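Local coordinates for hypothetical protein, IPT/TIG domain protein (Bacteroides ovatus, PDB 4HW6) that is of uncharacterised function but probably binds carbohydrate as an auxiliary nutrient-binding protein, joining an IPT/TIG domain to a six-bladed beta-propeller, at residues Y243-S254 with L262-G273. Residues are numbered along the deposited sequence; the frame is centred on the assembly and turned at random. Where two conformers were deposited one is given.
Sequences YYTRYHHAMISS and LTEEEVMMDTKG
Glu266 turns its side chain in against strand 251-255, beside Ser254 and Tyr243. CB sits 3.3 Å from Ile252 O, the same carbonyl that accepts the Glu266 backbone N-H at 2.7 Å. CG, anti to its own carbonyl carbon (chi1 -71°), passes near Ser254 OG; a bend at the next bond (chi2 -82°) then brings CD to 3.8 Å from Tyr243 CE2. At the tip, OE2 accepts a hydrogen bond from Ser254 OG at 2.6 Å on its anti lone pair and also forms a salt bridge with Lys241. Residues 266 and 267 stand together opposite the single residue Ile252, which makes a classic beta bulge in this antiparallel pairing of propeller-blade strands. Ile252 N donates back to Val267 O, and past the bulge Ser254 and Thr263 exchange two backbone bonds. Ser253 OG donates a hydrogen bond to Glu264 O at 2.6 Å. Beyond that carbonyl the extended Glu264 side chain reaches Arg246, whose NH2 meets OE2 at 2.9 Å with an N-H...O angle of 162°; water 1 links the same oxygen to NH1, while His249 CD2 lies over the guanidinium face. Met269, a selenomethionine in this model, packs its SE 3.7 Å from Ile252 CG1, and both side chains touch Ile289 of the following blade. At the far end Gly273 CA rests over the Tyr247 ring, a CH-pi contact 3.6 Å from its centroid. The chemistry thus divides: selenomethionine and isoleucine pack against the next blade, while the carboxylates of Glu264 and Glu266 pair with Arg246 and Lys241, which probably favours their ionised form.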
loop_
_atom_site.group_PDB
_atom_site.type_symbol
_atom_site.label_atom_id
_atom_site.label_comp_id
_atom_site.label_asym_id
_atom_site.label_seq_id
_atom_site.Cartn_x
_atom_site.Cartn_y
_atom_site.Cartn_z
ATOM N N TYR A 243 14.349 13.758 -10.640
ATOM C CA TYR A 243 15.243 14.230 -9.593
ATOM C C TYR A 243 15.978 13.064 -8.970
ATOM O O TYR A 243 15.374 12.042 -8.640
ATOM C CB TYR A 243 14.480 15.043 -8.526
ATOM C CG TYR A 243 13.916 16.372 -9.047
ATOM C CD1 TYR A 243 12.772 16.411 -9.865
ATOM C CD2 TYR A 243 14.512 17.592 -8.706
ATOM C CE1 TYR A 243 12.250 17.616 -10.329
ATOM C CE2 TYR A 243 14.002 18.811 -9.182
ATOM C CZ TYR A 243 12.857 18.809 -9.980
ATOM O OH TYR A 243 12.347 20.002 -10.458
ATOM N N TYR A 244 17.299 13.212 -8.809
ATOM C CA TYR A 244 18.116 12.129 -8.297
ATOM C C TYR A 244 19.272 12.595 -7.429
ATOM O O TYR A 244 19.579 13.785 -7.376
ATOM C CB TYR A 244 18.622 11.244 -9.433
ATOM C CG TYR A 244 19.574 11.891 -10.431
ATOM C CD1 TYR A 244 19.107 12.697 -11.476
ATOM C CD2 TYR A 244 20.946 11.675 -10.351
ATOM C CE1 TYR A 244 19.981 13.245 -12.403
ATOM C CE2 TYR A 244 21.824 12.232 -11.271
ATOM C CZ TYR A 244 21.342 12.995 -12.307
ATOM O OH TYR A 244 22.214 13.566 -13.220
ATOM N N THR A 245 19.876 11.632 -6.719
ATOM C CA THR A 245 21.107 11.851 -5.996
ATOM C C THR A 245 22.172 10.869 -6.480
ATOM O O THR A 245 21.848 9.814 -7.047
ATOM C CB THR A 245 20.953 11.683 -4.453
ATOM O OG1 THR A 245 20.684 10.311 -4.128
ATOM C CG2 THR A 245 19.842 12.557 -3.891
ATOM N N ARG A 246 23.426 11.272 -6.296
ATOM C CA ARG A 246 24.613 10.454 -6.553
ATOM C C ARG A 246 25.500 10.392 -5.316
ATOM O O ARG A 246 25.740 11.394 -4.650
ATOM C CB ARG A 246 25.455 11.076 -7.661
ATOM C CG ARG A 246 24.810 11.074 -9.036
ATOM C CD ARG A 246 25.710 11.773 -10.027
ATOM N NE ARG A 246 25.848 13.185 -9.669
ATOM C CZ ARG A 246 26.763 14.032 -10.120
ATOM N NH1 ARG A 246 27.716 13.656 -10.968
ATOM N NH2 ARG A 246 26.736 15.292 -9.696
ATOM N N TYR A 247 26.031 9.207 -5.041
ATOM C CA TYR A 247 26.812 8.955 -3.845
ATOM C C TYR A 247 27.864 10.000 -3.528
ATOM O O TYR A 247 27.989 10.412 -2.379
ATOM C CB TYR A 247 27.438 7.560 -3.940
ATOM C CG TYR A 247 28.178 7.113 -2.699
ATOM C CD1 TYR A 247 29.511 7.426 -2.516
ATOM C CD2 TYR A 247 27.547 6.332 -1.724
ATOM C CE1 TYR A 247 30.190 7.012 -1.393
ATOM C CE2 TYR A 247 28.215 5.932 -0.592
ATOM C CZ TYR A 247 29.527 6.267 -0.423
ATOM O OH TYR A 247 30.224 5.862 0.717
ATOM N N HIS A 248 28.628 10.434 -4.534
ATOM C CA HIS A 248 29.772 11.290 -4.278
ATOM C C HIS A 248 29.523 12.802 -4.302
ATOM O O HIS A 248 30.483 13.583 -4.259
ATOM C CB HIS A 248 30.878 10.954 -5.257
ATOM C CG HIS A 248 31.488 9.616 -5.018
ATOM N ND1 HIS A 248 32.317 9.366 -3.943
ATOM C CD2 HIS A 248 31.383 8.447 -5.703
ATOM C CE1 HIS A 248 32.714 8.103 -3.989
ATOM N NE2 HIS A 248 32.173 7.526 -5.050
ATOM N N HIS A 249 28.258 13.208 -4.343
ATOM C CA HIS A 249 27.891 14.612 -4.529
ATOM C C HIS A 249 26.775 14.966 -3.515
ATOM O O HIS A 249 25.758 14.257 -3.414
ATOM C CB HIS A 249 27.464 14.801 -5.990
ATOM C CG HIS A 249 28.570 14.487 -6.946
ATOM N ND1 HIS A 249 29.582 15.380 -7.204
ATOM C CD2 HIS A 249 28.900 13.340 -7.588
ATOM C CE1 HIS A 249 30.456 14.816 -8.031
ATOM N NE2 HIS A 249 30.066 13.577 -8.273
ATOM N N ALA A 250 26.969 16.047 -2.769
ATOM C CA ALA A 250 25.961 16.472 -1.763
ATOM C C ALA A 250 24.971 17.455 -2.389
ATOM O O ALA A 250 25.088 18.673 -2.196
ATOM C CB ALA A 250 26.645 17.122 -0.561
HETATM N N MSE A 251 23.983 16.908 -3.081
HETATM C CA MSE A 251 23.045 17.726 -3.845
HETATM C C MSE A 251 21.947 16.878 -4.431
HETATM O O MSE A 251 22.026 15.629 -4.435
HETATM C CB MSE A 251 23.791 18.462 -4.986
HETATM C CG MSE A 251 24.408 17.519 -6.027
HETATM SE SE MSE A 251 25.716 18.396 -7.160
HETATM C CE MSE A 251 26.961 19.039 -5.820
ATOM N N ILE A 252 20.889 17.558 -4.884
ATOM C CA ILE A 252 19.906 16.940 -5.734
ATOM C C ILE A 252 20.168 17.442 -7.158
ATOM O O ILE A 252 20.331 18.636 -7.396
ATOM C CB ILE A 252 18.479 17.306 -5.313
ATOM C CG1 ILE A 252 18.233 16.827 -3.883
ATOM C CG2 ILE A 252 17.442 16.723 -6.287
ATOM C CD1 ILE A 252 16.942 17.369 -3.287
ATOM N N SER A 253 20.165 16.491 -8.088
ATOM C CA SER A 253 20.333 16.745 -9.496
ATOM C C SER A 253 19.020 16.452 -10.208
ATOM O O SER A 253 18.120 15.801 -9.635
ATOM C CB SER A 253 21.439 15.835 -10.072
ATOM O OG SER A 253 22.697 16.010 -9.394
ATOM N N SER A 254 18.920 16.846 -11.471
ATOM C CA SER A 254 17.790 16.419 -12.292
ATOM C C SER A 254 18.144 16.206 -13.746
ATOM O O SER A 254 19.105 16.789 -14.273
ATOM C CB SER A 254 16.638 17.436 -12.253
ATOM O OG SER A 254 16.986 18.627 -12.930
ATOM N N LEU A 262 20.140 18.606 -18.236
ATOM C CA LEU A 262 20.681 18.165 -16.977
ATOM C C LEU A 262 20.958 19.379 -16.099
ATOM O O LEU A 262 21.545 20.358 -16.563
ATOM C CB LEU A 262 21.986 17.425 -17.215
ATOM C CG LEU A 262 21.826 16.046 -17.828
ATOM C CD1 LEU A 262 22.963 15.678 -18.778
ATOM C CD2 LEU A 262 21.678 15.025 -16.711
ATOM N N THR A 263 20.526 19.307 -14.849
ATOM C CA THR A 263 20.859 20.325 -13.862
ATOM C C THR A 263 21.598 19.591 -12.766
ATOM O O THR A 263 20.986 18.863 -11.990
ATOM C CB THR A 263 19.581 20.984 -13.321
ATOM O OG1 THR A 263 18.862 21.567 -14.421
ATOM C CG2 THR A 263 19.905 22.072 -12.278
ATOM N N GLU A 264 22.919 19.764 -12.720
ATOM C CA GLU A 264 23.709 19.024 -11.753
ATOM C C GLU A 264 23.335 19.385 -10.317
ATOM O O GLU A 264 23.240 18.512 -9.469
ATOM C CB GLU A 264 25.208 19.253 -11.983
ATOM C CG GLU A 264 26.048 18.367 -11.095
ATOM C CD GLU A 264 27.523 18.341 -11.437
ATOM O OE1 GLU A 264 27.962 19.139 -12.295
ATOM O OE2 GLU A 264 28.250 17.531 -10.799
ATOM N N GLU A 265 23.168 20.675 -10.036
ATOM C CA GLU A 265 22.889 21.126 -8.688
ATOM C C GLU A 265 21.555 21.871 -8.636
ATOM O O GLU A 265 21.525 23.107 -8.712
ATOM C CB GLU A 265 24.035 22.027 -8.226
ATOM C CG GLU A 265 24.026 22.311 -6.732
ATOM C CD GLU A 265 25.162 23.227 -6.330
ATOM O OE1 GLU A 265 26.333 22.856 -6.543
ATOM O OE2 GLU A 265 24.886 24.312 -5.795
ATOM N N GLU A 266 20.449 21.131 -8.523
ATOM C CA GLU A 266 19.140 21.763 -8.249
ATOM C C GLU A 266 19.227 22.459 -6.895
ATOM O O GLU A 266 18.782 23.592 -6.756
ATOM C CB GLU A 266 17.994 20.752 -8.260
ATOM C CG GLU A 266 17.651 20.202 -9.649
ATOM C CD GLU A 266 16.762 21.123 -10.459
ATOM O OE1 GLU A 266 16.381 22.206 -9.949
ATOM O OE2 GLU A 266 16.422 20.766 -11.622
ATOM N N VAL A 267 19.804 21.776 -5.905
ATOM C CA VAL A 267 20.078 22.378 -4.597
ATOM C C VAL A 267 21.141 21.578 -3.882
ATOM O O VAL A 267 21.255 20.376 -4.101
ATOM C CB VAL A 267 18.774 22.458 -3.743
ATOM C CG1 VAL A 267 18.340 21.090 -3.242
ATOM C CG2 VAL A 267 18.923 23.465 -2.599
HETATM N N MSE A 268 21.926 22.231 -3.029
HETATM C CA MSE A 268 22.883 21.513 -2.178
HETATM C C MSE A 268 22.134 20.757 -1.090
HETATM O O MSE A 268 21.074 21.186 -0.622
HETATM C CB MSE A 268 23.871 22.471 -1.500
HETATM C CG MSE A 268 24.808 23.184 -2.450
HETATM SE SE MSE A 268 25.909 21.967 -3.485
HETATM C CE MSE A 268 26.801 20.875 -2.128
HETATM N N MSE A 269 22.710 19.636 -0.674
HETATM C CA MSE A 269 22.249 18.892 0.488
HETATM C C MSE A 269 23.345 18.911 1.541
HETATM O O MSE A 269 24.513 19.193 1.259
HETATM C CB MSE A 269 21.883 17.447 0.115
HETATM C CG MSE A 269 20.534 17.315 -0.564
HETATM SE SE MSE A 269 20.132 15.457 -1.037
HETATM C CE MSE A 269 20.127 14.758 0.789
ATOM N N ASP A 270 22.966 18.614 2.773
ATOM C CA ASP A 270 23.909 18.675 3.872
ATOM C C ASP A 270 24.660 17.348 4.097
ATOM O O ASP A 270 25.515 17.264 4.975
ATOM C CB ASP A 270 23.200 19.141 5.160
ATOM C CG ASP A 270 22.181 18.139 5.685
ATOM O OD1 ASP A 270 22.031 17.006 5.169
ATOM O OD2 ASP A 270 21.500 18.506 6.661
ATOM N N THR A 271 24.334 16.339 3.289
ATOM C CA THR A 271 24.856 14.970 3.428
ATOM C C THR A 271 25.034 14.346 2.054
ATOM O O THR A 271 24.246 14.567 1.151
ATOM C CB THR A 271 23.857 14.123 4.255
ATOM O OG1 THR A 271 23.625 14.781 5.504
ATOM C CG2 THR A 271 24.362 12.681 4.539
ATOM N N LYS A 272 26.092 13.562 1.909
ATOM C CA LYS A 272 26.277 12.717 0.727
ATOM C C LYS A 272 26.766 11.368 1.221
ATOM O O LYS A 272 26.834 11.119 2.427
ATOM C CB LYS A 272 27.290 13.338 -0.234
ATOM C CG LYS A 272 28.690 13.535 0.338
ATOM C CD LYS A 272 29.667 14.053 -0.706
ATOM C CE LYS A 272 31.043 14.280 -0.104
ATOM N NZ LYS A 272 32.014 14.634 -1.167
ATOM N N GLY A 273 27.112 10.488 0.301
ATOM C CA GLY A 273 27.759 9.232 0.685
ATOM C C GLY A 273 26.818 8.252 1.349
ATOM O O GLY A 273 27.219 7.468 2.210
HETATM O O HOH W 1 29.935 15.509 -11.573
HETATM O O HOH W 2 29.189 6.266 3.047
HETATM O O HOH W 3 23.233 14.244 -1.419
HETATM O O HOH W 4 17.208 19.314 -15.565
#